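Local coordinates for protein myosin-I heavy chain (Dictyostelium discoideum, PDB 5EJY) that is an actin-based, ATP-driven motor acting in early phagocytosis and adhesion, represented here by the first MyTH4-FERM unit of its tail, at residues 64-69 against 106-111; 70-75 against 82-87; 114-119 against 123-128. All blocks are in the same frame, centred on the assembly; numbering follows the deposited sequence.

Contact 1 of 3, residues 64-69 against 106-111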
ATOM      1  N   SER A  64      -5.530   2.553  32.122  1.00 29.18           N
ATOM      2  CA  SER A  64      -6.850   3.183  32.136  1.00 31.65           C
ATOM      3  C   SER A  64      -7.569   3.045  30.791  1.00 35.32           C
ATOM      4  O   SER A  64      -8.784   2.827  30.759  1.00 33.24           O
ATOM      5  CB  SER A  64      -6.753   4.654  32.544  1.00 34.26           C
ATOM      6  OG  SER A  64      -6.109   4.772  33.801  1.00 43.87           O
ATOM      7  N   LYS A  65      -6.831   3.166  29.686  1.00 29.10           N
ATOM      8  CA  LYS A  65      -7.435   2.983  28.364  1.00 31.45           C
ATOM      9  C   LYS A  65      -7.891   1.538  28.135  1.00 29.19           C
ATOM     10  O   LYS A  65      -8.942   1.297  27.536  1.00 29.49           O
ATOM     11  CB  LYS A  65      -6.482   3.408  27.237  1.00 28.68           C
ATOM     12  CG  LYS A  65      -5.959   4.829  27.327  1.00 33.25           C
ATOM     13  CD  LYS A  65      -7.063   5.869  27.298  1.00 38.77           C
ATOM     14  CE  LYS A  65      -6.459   7.273  27.222  1.00 42.17           C
ATOM     15  NZ  LYS A  65      -7.443   8.341  27.542  1.00 46.11           N
ATOM     16  N   VAL A  66      -7.087   0.583  28.596  1.00 28.76           N
ATOM     17  CA  VAL A  66      -7.473  -0.828  28.559  1.00 28.61           C
ATOM     18  C   VAL A  66      -8.793  -1.041  29.310  1.00 31.98           C
ATOM     19  O   VAL A  66      -9.748  -1.603  28.773  1.00 28.78           O
ATOM     20  CB  VAL A  66      -6.372  -1.735  29.170  1.00 26.92           C
ATOM     21  CG1 VAL A  66      -6.860  -3.187  29.290  1.00 27.82           C
ATOM     22  CG2 VAL A  66      -5.076  -1.660  28.342  1.00 23.52           C
ATOM     23  N   LEU A  67      -8.846  -0.581  30.553  1.00 30.64           N
ATOM     24  CA  LEU A  67     -10.071  -0.693  31.338  1.00 34.02           C
ATOM     25  C   LEU A  67     -11.243  -0.058  30.604  1.00 35.89           C
ATOM     26  O   LEU A  67     -12.341  -0.622  30.557  1.00 35.34           O
ATOM     27  CB  LEU A  67      -9.893  -0.029  32.702  1.00 32.46           C
ATOM     28  CG  LEU A  67      -8.948  -0.759  33.655  1.00 36.92           C
ATOM     29  CD1 LEU A  67      -8.756   0.031  34.942  1.00 39.37           C
ATOM     30  CD2 LEU A  67      -9.480  -2.143  33.937  1.00 36.65           C
ATOM     31  N   HIS A  68     -11.008   1.124  30.038  1.00 34.71           N
ATOM     32  CA  HIS A  68     -12.062   1.827  29.312  1.00 37.61           C
ATOM     33  C   HIS A  68     -12.608   1.015  28.138  1.00 37.58           C
ATOM     34  O   HIS A  68     -13.819   0.970  27.921  1.00 41.38           O
ATOM     35  CB  HIS A  68     -11.570   3.184  28.822  1.00 37.31           C
ATOM     36  CG  HIS A  68     -12.653   4.050  28.269  1.00 44.61           C
ATOM     37  ND1 HIS A  68     -13.013   4.032  26.938  1.00 46.96           N
ATOM     38  CD2 HIS A  68     -13.466   4.951  28.868  1.00 43.98           C
ATOM     39  CE1 HIS A  68     -13.996   4.892  26.740  1.00 48.72           C
ATOM     40  NE2 HIS A  68     -14.292   5.460  27.896  1.00 49.10           N
ATOM     41  N   TYR A  69     -11.721   0.386  27.368  1.00 38.81           N
ATOM     42  CA  TYR A  69     -12.162  -0.410  26.222  1.00 36.98           C
ATOM     43  C   TYR A  69     -12.892  -1.657  26.696  1.00 33.64           C
ATOM     44  O   TYR A  69     -13.915  -2.043  26.130  1.00 36.19           O
ATOM     45  CB  TYR A  69     -10.992  -0.803  25.312  1.00 29.44           C
ATOM     46  CG  TYR A  69     -11.419  -1.636  24.120  1.00 27.09           C
ATOM     47  CD1 TYR A  69     -11.366  -3.023  24.160  1.00 26.18           C
ATOM     48  CD2 TYR A  69     -11.875  -1.033  22.958  1.00 31.91           C
ATOM     49  CE1 TYR A  69     -11.764  -3.793  23.067  1.00 30.01           C
ATOM     50  CE2 TYR A  69     -12.277  -1.790  21.867  1.00 30.78           C
ATOM     51  CZ  TYR A  69     -12.218  -3.159  21.923  1.00 28.85           C
ATOM     52  OH  TYR A  69     -12.616  -3.902  20.835  1.00 30.63           O
ATOM     53  N   TYR A 106       1.857  -5.492  26.460  1.00 20.26           N
ATOM     54  CA  TYR A 106       1.508  -6.906  26.386  1.00 23.33           C
ATOM     55  C   TYR A 106       1.275  -7.511  27.776  1.00 23.75           C
ATOM     56  O   TYR A 106       0.388  -8.329  27.947  1.00 23.72           O
ATOM     57  CB  TYR A 106       2.580  -7.700  25.646  1.00 20.74           C
ATOM     58  CG  TYR A 106       2.409  -7.717  24.141  1.00 20.84           C
ATOM     59  CD1 TYR A 106       1.531  -8.604  23.536  1.00 23.49           C
ATOM     60  CD2 TYR A 106       3.120  -6.834  23.328  1.00 21.28           C
ATOM     61  CE1 TYR A 106       1.371  -8.632  22.156  1.00 23.13           C
ATOM     62  CE2 TYR A 106       2.969  -6.859  21.937  1.00 20.35           C
ATOM     63  CZ  TYR A 106       2.096  -7.763  21.364  1.00 22.11           C
ATOM     64  OH  TYR A 106       1.936  -7.807  19.996  1.00 20.71           O
ATOM     65  N   CYS A 107       2.069  -7.099  28.760  1.00 23.16           N
ATOM     66  CA  CYS A 107       1.922  -7.622  30.119  1.00 22.22           C
ATOM     67  C   CYS A 107       0.592  -7.209  30.713  1.00 24.83           C
ATOM     68  O   CYS A 107      -0.022  -7.979  31.448  1.00 23.35           O
ATOM     69  CB  CYS A 107       3.061  -7.152  31.030  1.00 21.36           C
ATOM     70  SG  CYS A 107       4.611  -7.968  30.744  1.00 25.80           S
ATOM     71  N   GLN A 108       0.157  -5.985  30.423  1.00 23.51           N
ATOM     72  CA  GLN A 108      -1.153  -5.534  30.887  1.00 20.91           C
ATOM     73  C   GLN A 108      -2.279  -6.370  30.293  1.00 27.31           C
ATOM     74  O   GLN A 108      -3.279  -6.638  30.966  1.00 23.72           O
ATOM     75  CB  GLN A 108      -1.386  -4.059  30.563  1.00 23.75           C
ATOM     76  CG  GLN A 108      -0.465  -3.107  31.311  1.00 23.68           C
ATOM     77  CD  GLN A 108      -0.801  -1.644  31.046  1.00 24.30           C
ATOM     78  OE1 GLN A 108      -1.903  -1.315  30.599  1.00 24.97           O
ATOM     79  NE2 GLN A 108       0.147  -0.761  31.327  1.00 26.57           N
ATOM     80  N   LEU A 109      -2.130  -6.772  29.033  1.00 21.19           N
ATOM     81  CA  LEU A 109      -3.174  -7.572  28.377  1.00 24.46           C
ATOM     82  C   LEU A 109      -3.170  -9.029  28.856  1.00 25.70           C
ATOM     83  O   LEU A 109      -4.226  -9.652  29.008  1.00 23.34           O
ATOM     84  CB  LEU A 109      -3.035  -7.508  26.850  1.00 21.81           C
ATOM     85  CG  LEU A 109      -3.061  -6.079  26.299  1.00 24.61           C
ATOM     86  CD1 LEU A 109      -2.809  -6.045  24.788  1.00 23.96           C
ATOM     87  CD2 LEU A 109      -4.380  -5.383  26.654  1.00 24.35           C
ATOM     88  N   ILE A 110      -1.979  -9.576  29.069  1.00 25.76           N
ATOM     89  CA  ILE A 110      -1.869 -10.908  29.667  1.00 24.31           C
ATOM     90  C   ILE A 110      -2.545 -10.889  31.030  1.00 27.89           C
ATOM     91  O   ILE A 110      -3.399 -11.731  31.329  1.00 25.11           O
ATOM     92  CB  ILE A 110      -0.406 -11.327  29.827  1.00 23.33           C
ATOM     93  CG1 ILE A 110       0.242 -11.483  28.450  1.00 23.95           C
ATOM     94  CG2 ILE A 110      -0.298 -12.640  30.636  1.00 28.37           C
ATOM     95  CD1 ILE A 110       1.753 -11.504  28.476  1.00 23.34           C
ATOM     96  N   LYS A 111      -2.172  -9.903  31.839  1.00 24.26           N
ATOM     97  CA  LYS A 111      -2.740  -9.714  33.175  1.00 29.23           C
ATOM     98  C   LYS A 111      -4.269  -9.649  33.166  1.00 30.74           C
ATOM     99  O   LYS A 111      -4.937 -10.375  33.911  1.00 27.95           O
ATOM    100  CB  LYS A 111      -2.151  -8.444  33.818  1.00 27.84           C
ATOM    101  CG  LYS A 111      -2.939  -7.888  34.997  1.00 29.47           C
ATOM    102  CD  LYS A 111      -2.326  -6.568  35.506  1.00 26.07           C
ATOM    103  CE  LYS A 111      -3.245  -5.898  36.520  1.00 32.10           C
ATOM    104  NZ  LYS A 111      -3.357  -6.732  37.766  1.00 34.18           N
TER

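Contact 2 of 3, residues 70-75 against 82-87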
ATOM      1  N   MET A  70     -12.358  -2.290  27.735  1.00 35.27           N
ATOM      2  CA  MET A  70     -12.962  -3.496  28.286  1.00 35.54           C
ATOM      3  C   MET A  70     -14.389  -3.248  28.771  1.00 34.10           C
ATOM      4  O   MET A  70     -15.258  -4.098  28.616  1.00 36.43           O
ATOM      5  CB  MET A  70     -12.123  -4.031  29.441  1.00 36.69           C
ATOM      6  CG  MET A  70     -10.814  -4.633  29.006  1.00 34.07           C
ATOM      7  SD  MET A  70      -9.823  -5.136  30.403  1.00 36.91           S
ATOM      8  CE  MET A  70     -10.963  -6.244  31.250  1.00 26.49           C
ATOM      9  N   ASN A  71     -14.609  -2.067  29.336  1.00 39.05           N
ATOM     10  CA  ASN A  71     -15.871  -1.721  29.976  1.00 44.51           C
ATOM     11  C   ASN A  71     -16.857  -1.017  29.056  1.00 45.87           C
ATOM     12  O   ASN A  71     -17.971  -0.698  29.469  1.00 48.26           O
ATOM     13  CB  ASN A  71     -15.599  -0.824  31.192  1.00 41.34           C
ATOM     14  CG  ASN A  71     -14.917  -1.570  32.320  1.00 43.25           C
ATOM     15  OD1 ASN A  71     -15.072  -2.783  32.452  1.00 38.51           O
ATOM     16  ND2 ASN A  71     -14.160  -0.850  33.139  1.00 40.04           N
ATOM     17  N   SER A  72     -16.459  -0.762  27.813  1.00 42.02           N
ATOM     18  CA  SER A  72     -17.268   0.087  26.943  1.00 45.86           C
ATOM     19  C   SER A  72     -18.456  -0.653  26.341  1.00 45.52           C
ATOM     20  O   SER A  72     -18.408  -1.862  26.124  1.00 47.30           O
ATOM     21  CB  SER A  72     -16.417   0.754  25.847  1.00 45.90           C
ATOM     22  OG  SER A  72     -15.917  -0.205  24.933  1.00 46.92           O
ATOM     23  N   ASN A  73     -19.528   0.091  26.087  1.00 55.17           N
ATOM     24  CA  ASN A  73     -20.760  -0.474  25.546  1.00 63.27           C
ATOM     25  C   ASN A  73     -20.626  -0.853  24.074  1.00 56.47           C
ATOM     26  O   ASN A  73     -20.199  -0.040  23.256  1.00 60.52           O
ATOM     27  CB  ASN A  73     -21.920   0.512  25.741  1.00 64.83           C
ATOM     28  CG  ASN A  73     -23.194   0.069  25.039  1.00 67.45           C
ATOM     29  OD1 ASN A  73     -23.482  -1.124  24.937  1.00 64.42           O
ATOM     30  ND2 ASN A  73     -23.964   1.036  24.547  1.00 69.41           N
ATOM     31  N   PRO A  74     -20.992  -2.095  23.739  1.00 61.52           N
ATOM     32  CA  PRO A  74     -20.972  -2.601  22.363  1.00 63.63           C
ATOM     33  C   PRO A  74     -21.714  -1.688  21.383  1.00 63.73           C
ATOM     34  O   PRO A  74     -21.493  -1.774  20.176  1.00 64.70           O
ATOM     35  CB  PRO A  74     -21.704  -3.940  22.481  1.00 65.37           C
ATOM     36  CG  PRO A  74     -21.449  -4.379  23.883  1.00 61.50           C
ATOM     37  CD  PRO A  74     -21.427  -3.124  24.703  1.00 61.03           C
ATOM     38  N   LEU A  75     -22.584  -0.825  21.898  1.00 66.76           N
ATOM     39  CA  LEU A  75     -23.370   0.068  21.050  1.00 65.19           C
ATOM     40  C   LEU A  75     -22.527   1.199  20.466  1.00 64.67           C
ATOM     41  O   LEU A  75     -22.787   1.675  19.359  1.00 63.70           O
ATOM     42  N   ALA A  82     -15.259   5.895  15.834  1.00 47.07           N
ATOM     43  CA  ALA A  82     -14.103   6.716  16.165  1.00 42.91           C
ATOM     44  C   ALA A  82     -13.924   6.820  17.676  1.00 49.83           C
ATOM     45  O   ALA A  82     -12.809   6.729  18.189  1.00 47.53           O
ATOM     46  CB  ALA A  82     -14.238   8.090  15.546  1.00 48.63           C
ATOM     47  N   ASP A  83     -15.028   7.016  18.386  1.00 47.72           N
ATOM     48  CA  ASP A  83     -14.997   7.093  19.839  1.00 46.10           C
ATOM     49  C   ASP A  83     -14.676   5.723  20.444  1.00 43.11           C
ATOM     50  O   ASP A  83     -13.835   5.602  21.337  1.00 41.97           O
ATOM     51  CB  ASP A  83     -16.339   7.610  20.363  1.00 52.44           C
ATOM     52  CG  ASP A  83     -16.354   7.773  21.869  1.00 53.73           C
ATOM     53  OD1 ASP A  83     -15.321   8.190  22.433  1.00 62.13           O
ATOM     54  OD2 ASP A  83     -17.395   7.478  22.489  1.00 62.70           O
ATOM     55  N   PHE A  84     -15.348   4.694  19.944  1.00 40.56           N
ATOM     56  CA  PHE A  84     -15.148   3.332  20.421  1.00 39.17           C
ATOM     57  C   PHE A  84     -13.685   2.884  20.360  1.00 38.10           C
ATOM     58  O   PHE A  84     -13.202   2.181  21.243  1.00 33.66           O
ATOM     59  CB  PHE A  84     -16.003   2.369  19.604  1.00 42.17           C
ATOM     60  CG  PHE A  84     -15.898   0.941  20.048  1.00 41.49           C
ATOM     61  CD1 PHE A  84     -16.529   0.516  21.206  1.00 45.15           C
ATOM     62  CD2 PHE A  84     -15.178   0.020  19.304  1.00 37.48           C
ATOM     63  CE1 PHE A  84     -16.441  -0.794  21.623  1.00 36.32           C
ATOM     64  CE2 PHE A  84     -15.083  -1.302  19.712  1.00 40.25           C
ATOM     65  CZ  PHE A  84     -15.719  -1.711  20.876  1.00 44.85           C
ATOM     66  N   TYR A  85     -12.986   3.284  19.308  1.00 34.84           N
ATOM     67  CA  TYR A  85     -11.607   2.848  19.109  1.00 34.18           C
ATOM     68  C   TYR A  85     -10.557   3.814  19.636  1.00 34.11           C
ATOM     69  O   TYR A  85      -9.369   3.492  19.641  1.00 31.58           O
ATOM     70  CB  TYR A  85     -11.352   2.532  17.633  1.00 29.06           C
ATOM     71  CG  TYR A  85     -12.030   1.260  17.210  1.00 29.92           C
ATOM     72  CD1 TYR A  85     -11.591   0.035  17.687  1.00 27.71           C
ATOM     73  CD2 TYR A  85     -13.127   1.281  16.359  1.00 32.51           C
ATOM     74  CE1 TYR A  85     -12.220  -1.143  17.322  1.00 28.06           C
ATOM     75  CE2 TYR A  85     -13.760   0.112  15.983  1.00 31.65           C
ATOM     76  CZ  TYR A  85     -13.302  -1.094  16.466  1.00 33.61           C
ATOM     77  OH  TYR A  85     -13.918  -2.258  16.091  1.00 31.71           O
ATOM     78  N   SER A  86     -10.987   4.990  20.086  1.00 35.74           N
ATOM     79  CA  SER A  86     -10.047   5.987  20.581  1.00 34.70           C
ATOM     80  C   SER A  86      -9.084   5.477  21.669  1.00 30.30           C
ATOM     81  O   SER A  86      -7.887   5.774  21.615  1.00 32.02           O
ATOM     82  CB  SER A  86     -10.764   7.277  21.018  1.00 40.57           C
ATOM     83  OG  SER A  86     -11.649   7.044  22.098  1.00 42.52           O
ATOM     84  N   PRO A  87      -9.585   4.713  22.656  1.00 32.51           N
ATOM     85  CA  PRO A  87      -8.606   4.195  23.623  1.00 32.65           C
ATOM     86  C   PRO A  87      -7.622   3.215  22.982  1.00 28.28           C
ATOM     87  O   PRO A  87      -6.467   3.147  23.408  1.00 25.46           O
ATOM     88  CB  PRO A  87      -9.477   3.475  24.665  1.00 32.55           C
ATOM     89  CG  PRO A  87     -10.749   3.148  23.937  1.00 34.55           C
ATOM     90  CD  PRO A  87     -10.959   4.287  22.973  1.00 33.60           C
TER
HETATM   91  O   HOH W   1     -14.151   1.805  23.778  1.00 42.10           O

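Contact 3 of 3, residues 114-119 against 123-128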
ATOM      1  N   THR A 114      -6.124 -12.826  32.594  1.00 28.77           N
ATOM      2  CA  THR A 114      -5.818 -13.904  33.538  1.00 31.79           C
ATOM      3  C   THR A 114      -6.825 -13.899  34.682  1.00 33.05           C
ATOM      4  O   THR A 114      -6.996 -12.884  35.351  1.00 28.15           O
ATOM      5  CB  THR A 114      -4.399 -13.765  34.109  1.00 35.51           C
ATOM      6  OG1 THR A 114      -3.447 -13.999  33.065  1.00 31.38           O
ATOM      7  CG2 THR A 114      -4.160 -14.779  35.247  1.00 30.29           C
ATOM      8  N   SER A 115      -7.499 -15.031  34.889  1.00 35.34           N
ATOM      9  CA  SER A 115      -8.532 -15.141  35.919  1.00 32.43           C
ATOM     10  C   SER A 115      -9.559 -14.046  35.796  1.00 35.23           C
ATOM     11  O   SER A 115      -9.952 -13.449  36.794  1.00 38.81           O
ATOM     12  CB  SER A 115      -7.920 -15.096  37.312  1.00 33.82           C
ATOM     13  OG  SER A 115      -7.157 -16.261  37.537  1.00 35.88           O
ATOM     14  N   ASN A 116      -9.977 -13.773  34.564  1.00 37.67           N
ATOM     15  CA  ASN A 116     -10.967 -12.743  34.295  1.00 37.21           C
ATOM     16  C   ASN A 116     -12.348 -13.362  34.471  1.00 33.57           C
ATOM     17  O   ASN A 116     -12.727 -14.262  33.725  1.00 39.78           O
ATOM     18  CB  ASN A 116     -10.777 -12.196  32.869  1.00 38.88           C
ATOM     19  CG  ASN A 116     -11.632 -10.968  32.581  1.00 43.41           C
ATOM     20  OD1 ASN A 116     -12.744 -10.841  33.096  1.00 40.14           O
ATOM     21  ND2 ASN A 116     -11.115 -10.059  31.731  1.00 31.88           N
ATOM     22  N   PRO A 117     -13.116 -12.871  35.448  1.00 41.88           N
ATOM     23  CA  PRO A 117     -14.357 -13.551  35.849  1.00 35.72           C
ATOM     24  C   PRO A 117     -15.511 -13.442  34.841  1.00 42.44           C
ATOM     25  O   PRO A 117     -16.310 -14.375  34.751  1.00 50.06           O
ATOM     26  CB  PRO A 117     -14.727 -12.838  37.151  1.00 43.05           C
ATOM     27  CG  PRO A 117     -14.200 -11.446  36.967  1.00 46.36           C
ATOM     28  CD  PRO A 117     -12.919 -11.599  36.168  1.00 43.13           C
ATOM     29  N   ILE A 118     -15.599 -12.334  34.105  1.00 45.03           N
ATOM     30  CA  ILE A 118     -16.719 -12.100  33.190  1.00 36.54           C
ATOM     31  C   ILE A 118     -16.349 -12.327  31.726  1.00 44.85           C
ATOM     32  O   ILE A 118     -15.426 -11.694  31.197  1.00 39.33           O
ATOM     33  CB  ILE A 118     -17.294 -10.676  33.344  1.00 42.42           C
ATOM     34  CG1 ILE A 118     -17.834 -10.459  34.759  1.00 47.55           C
ATOM     35  CG2 ILE A 118     -18.396 -10.440  32.336  1.00 45.28           C
ATOM     36  CD1 ILE A 118     -16.938  -9.621  35.636  1.00 45.95           C
ATOM     37  N   GLN A 119     -17.087 -13.220  31.073  1.00 40.70           N
ATOM     38  CA  GLN A 119     -16.789 -13.635  29.702  1.00 45.29           C
ATOM     39  C   GLN A 119     -16.674 -12.487  28.692  1.00 41.61           C
ATOM     40  O   GLN A 119     -15.750 -12.477  27.879  1.00 37.97           O
ATOM     41  CB  GLN A 119     -17.803 -14.674  29.216  1.00 42.94           C
ATOM     42  CG  GLN A 119     -17.681 -16.020  29.930  1.00 44.80           C
ATOM     43  CD  GLN A 119     -16.319 -16.658  29.723  1.00 42.47           C
ATOM     44  OE1 GLN A 119     -15.750 -16.582  28.637  1.00 49.14           O
ATOM     45  NE2 GLN A 119     -15.789 -17.282  30.764  1.00 45.60           N
ATOM     46  N   ILE A 123     -13.400 -11.337  26.428  1.00 29.91           N
ATOM     47  CA  ILE A 123     -13.517 -11.147  24.987  1.00 34.58           C
ATOM     48  C   ILE A 123     -12.931  -9.803  24.535  1.00 31.40           C
ATOM     49  O   ILE A 123     -12.221  -9.736  23.531  1.00 30.87           O
ATOM     50  CB  ILE A 123     -14.982 -11.260  24.541  1.00 35.27           C
ATOM     51  CG1 ILE A 123     -15.436 -12.721  24.629  1.00 38.18           C
ATOM     52  CG2 ILE A 123     -15.167 -10.738  23.129  1.00 34.55           C
ATOM     53  CD1 ILE A 123     -16.862 -12.946  24.162  1.00 42.48           C
ATOM     54  N   ARG A 124     -13.237  -8.740  25.271  1.00 34.75           N
ATOM     55  CA  ARG A 124     -12.667  -7.423  24.993  1.00 31.07           C
ATOM     56  C   ARG A 124     -11.146  -7.396  25.113  1.00 31.44           C
ATOM     57  O   ARG A 124     -10.464  -6.765  24.292  1.00 28.18           O
ATOM     58  CB  ARG A 124     -13.272  -6.369  25.922  1.00 31.93           C
ATOM     59  CG  ARG A 124     -14.687  -5.979  25.545  1.00 40.36           C
ATOM     60  CD  ARG A 124     -14.699  -5.293  24.192  1.00 40.30           C
ATOM     61  NE  ARG A 124     -16.053  -5.029  23.723  1.00 45.97           N
ATOM     62  CZ  ARG A 124     -16.857  -4.116  24.257  1.00 51.74           C
ATOM     63  NH1 ARG A 124     -16.438  -3.387  25.284  1.00 50.62           N
ATOM     64  NH2 ARG A 124     -18.080  -3.935  23.771  1.00 55.92           N
ATOM     65  N   VAL A 125     -10.609  -8.049  26.140  1.00 26.92           N
ATOM     66  CA  VAL A 125      -9.159  -8.069  26.310  1.00 27.85           C
ATOM     67  C   VAL A 125      -8.518  -8.812  25.145  1.00 29.35           C
ATOM     68  O   VAL A 125      -7.479  -8.402  24.652  1.00 23.90           O
ATOM     69  CB  VAL A 125      -8.691  -8.728  27.630  1.00 34.43           C
ATOM     70  CG1 VAL A 125      -7.161  -8.654  27.730  1.00 30.27           C
ATOM     71  CG2 VAL A 125      -9.321  -8.050  28.825  1.00 31.60           C
ATOM     72  N   TRP A 126      -9.143  -9.898  24.697  1.00 25.92           N
ATOM     73  CA  TRP A 126      -8.572 -10.666  23.590  1.00 26.53           C
ATOM     74  C   TRP A 126      -8.652  -9.923  22.242  1.00 27.09           C
ATOM     75  O   TRP A 126      -7.781 -10.091  21.382  1.00 23.23           O
ATOM     76  CB  TRP A 126      -9.154 -12.087  23.529  1.00 24.91           C
ATOM     77  CG  TRP A 126      -8.432 -13.003  24.478  1.00 25.77           C
ATOM     78  CD1 TRP A 126      -8.822 -13.367  25.745  1.00 25.97           C
ATOM     79  CD2 TRP A 126      -7.164 -13.624  24.256  1.00 24.41           C
ATOM     80  NE1 TRP A 126      -7.879 -14.191  26.308  1.00 22.32           N
ATOM     81  CE2 TRP A 126      -6.851 -14.366  25.417  1.00 24.90           C
ATOM     82  CE3 TRP A 126      -6.263 -13.631  23.184  1.00 24.27           C
ATOM     83  CZ2 TRP A 126      -5.678 -15.112  25.531  1.00 28.84           C
ATOM     84  CZ3 TRP A 126      -5.101 -14.364  23.298  1.00 22.26           C
ATOM     85  CH2 TRP A 126      -4.816 -15.102  24.463  1.00 25.32           C
ATOM     86  N   GLU A 127      -9.669  -9.083  22.081  1.00 25.84           N
ATOM     87  CA  GLU A 127      -9.708  -8.141  20.960  1.00 24.55           C
ATOM     88  C   GLU A 127      -8.519  -7.171  21.007  1.00 25.10           C
ATOM     89  O   GLU A 127      -7.899  -6.903  19.978  1.00 23.00           O
ATOM     90  CB  GLU A 127     -11.014  -7.356  20.950  1.00 27.07           C
ATOM     91  CG  GLU A 127     -12.245  -8.200  20.553  1.00 29.02           C
ATOM     92  CD  GLU A 127     -13.561  -7.481  20.801  1.00 30.95           C
ATOM     93  OE1 GLU A 127     -13.531  -6.355  21.335  1.00 30.81           O
ATOM     94  OE2 GLU A 127     -14.629  -8.049  20.473  1.00 33.74           O
ATOM     95  N   LEU A 128      -8.232  -6.634  22.196  1.00 22.65           N
ATOM     96  CA  LEU A 128      -7.061  -5.785  22.407  1.00 26.33           C
ATOM     97  C   LEU A 128      -5.766  -6.508  22.096  1.00 23.90           C
ATOM     98  O   LEU A 128      -4.865  -5.942  21.482  1.00 23.73           O
ATOM     99  CB  LEU A 128      -7.004  -5.280  23.847  1.00 23.34           C
ATOM    100  CG  LEU A 128      -8.082  -4.275  24.250  1.00 27.24           C
ATOM    101  CD1 LEU A 128      -7.972  -3.924  25.739  1.00 27.64           C
ATOM    102  CD2 LEU A 128      -7.972  -3.015  23.383  1.00 28.77           C
TER

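Contact 1 of 3, residues 64-69 against 106-111
Val66 of helix 53-70 meets Gln108 and Leu109 of helix 102-112 in a small buried helix-to-helix packing contact inside the MyTH4 region. The two backbones come closest at Val66 and Leu109, whose CA atoms are 8.0 Å apart, and one methyl group does most of the bridging. Val66 CG1 is turned anti to the backbone N (chi1 173°), which places CG2 on the side of that nitrogen, where it touches both neighbours on the other helix. Here Val66 CG2 lies 4.1 Å from Leu109 CD2, an apolar contact in which the two side chains pass at a slant. The same Val66 CG2 is 3.9 Å from Gln108 OE1, which is van der Waals contact with the oxygen end of the amide.

Gln108 reaches this methyl as an extended chain beyond CG. Its NE2 is engaged by Glu104 OE2 on its own helix and by Ala59 O, an earlier residue of helix 53-70; these two acceptors would hold the amide's rotation and keep OE1 directed at Val66. Gln108 is buried, and these two bonds satisfy its NE2; its side chain also touches Ile62 and Phe63 of helix 53-70. On the flanks, Val66 also touches Ile91 of helix 81-97, and Leu109 rests on Ile129 and Thr132 of helix 119-133, so the pair sits within a four-helix cluster.

Contact 2 of 3, residues 70-75 against 82-87
Phe84, on helix 81-97, meets Ser72 and Asn73 of the loop that follows helix 53-70. From CB the side chain leaves with CG anti to the backbone N (chi1 -178°), and this carries the ring toward 70-75. Along the CD1-CE1 flank the ring runs up to the serine: Ser72 OG is 3.4 Å from Phe84 CE1 and approaches the ring obliquely. Phe84 CE1 also comes within 4.2 Å of Asn73 O, a looser contact. Along the CD2-CE2 flank, Phe84 CD2 stands 3.5 Å above the plane of the Tyr85 ring, over its centre, while Phe84 CE2 meets Tyr69 CE2, the planes of these two rings inclined by about 55°.

The polar part of the contact runs through one water, which donates to both Ser72 OG (2.9 Å) and Phe84 O (2.7 Å) and so ties the loop to the helix backbone beside the ring. Ser72 OG is itself bonded to Tyr69 O, three residues back, which fixes the hydroxyl in place. Just beyond, Asn73 OD1 accepts from Leu75 N at 3.2 Å, a capping bond at the entrance to helix 76-79, with the donor well above the carbonyl plane. Helix 81-97 is kinked at Pro87, which has no N-H to offer; Asp83 O instead accepts from both Ser86 N and Ser86 OG, the latter at 2.7 Å. Tyr85 packs on helix 189-196. The Phe84 ring itself lies among Tyr69 of helix 53-70 and Val76 and Ser77 of the short helix 76-79.

Contact 3 of 3, residues 114-119 against 123-128
Ile123 closes onto Gln119 at the start of helix 119-133: Ile123 N donates to Gln119 O at 3.0 Å with an N-H...O angle of 155°, the ordinary i to i+4 bond of a first turn. Ile123 CG1, set beside its own backbone N (chi1 -72°), lies 3.3 Å from the same Gln119 O. Arg124 turns off to the side, where NH1 is held by the carbonyls of Tyr69 and Ser72. Val125 faces the incoming loop, and its CG2 touches Asn116 ND2 at 4.0 Å, the two side chains passing at an angle. That amide is placed by two hydrogen bonds, from ND2 to Gln112 O and, weakly, to OD1 from the N of Ile118, the N-cap residue of helix 119-133. Farther along, Glu127 binds the Tyr69 hydroxyl through OE1 and Lys196 through OE2, with a long salt bridge to Arg124 besides. The whole forms a loop connecting two successive helices, in which an asparagine side chain braces the passage from helix 102-112 to helix 119-133 in the all-helical MyTH4 domain.

In the fold
All three contacts belong to one helical region, the MyTH4 part of the chain, and lie within about 15 Å of one another, centre to centre. Contact 1 is core: three buried side chains, chiefly apolar, between two helices distant in sequence. Contacts 2 and 3 are partly buried. In contact 2 the short helix 76-79 separates loop from helix, and a ring and a bridging water join them; in contact 3 the loop runs straight into its helix, with a backbone bond and a light amide-to-methyl touch. Helix 53-70 ties them together, since Tyr69 near its end packs on Phe84 of contact 2 and is bonded to Arg124 and Glu127 of contact 3.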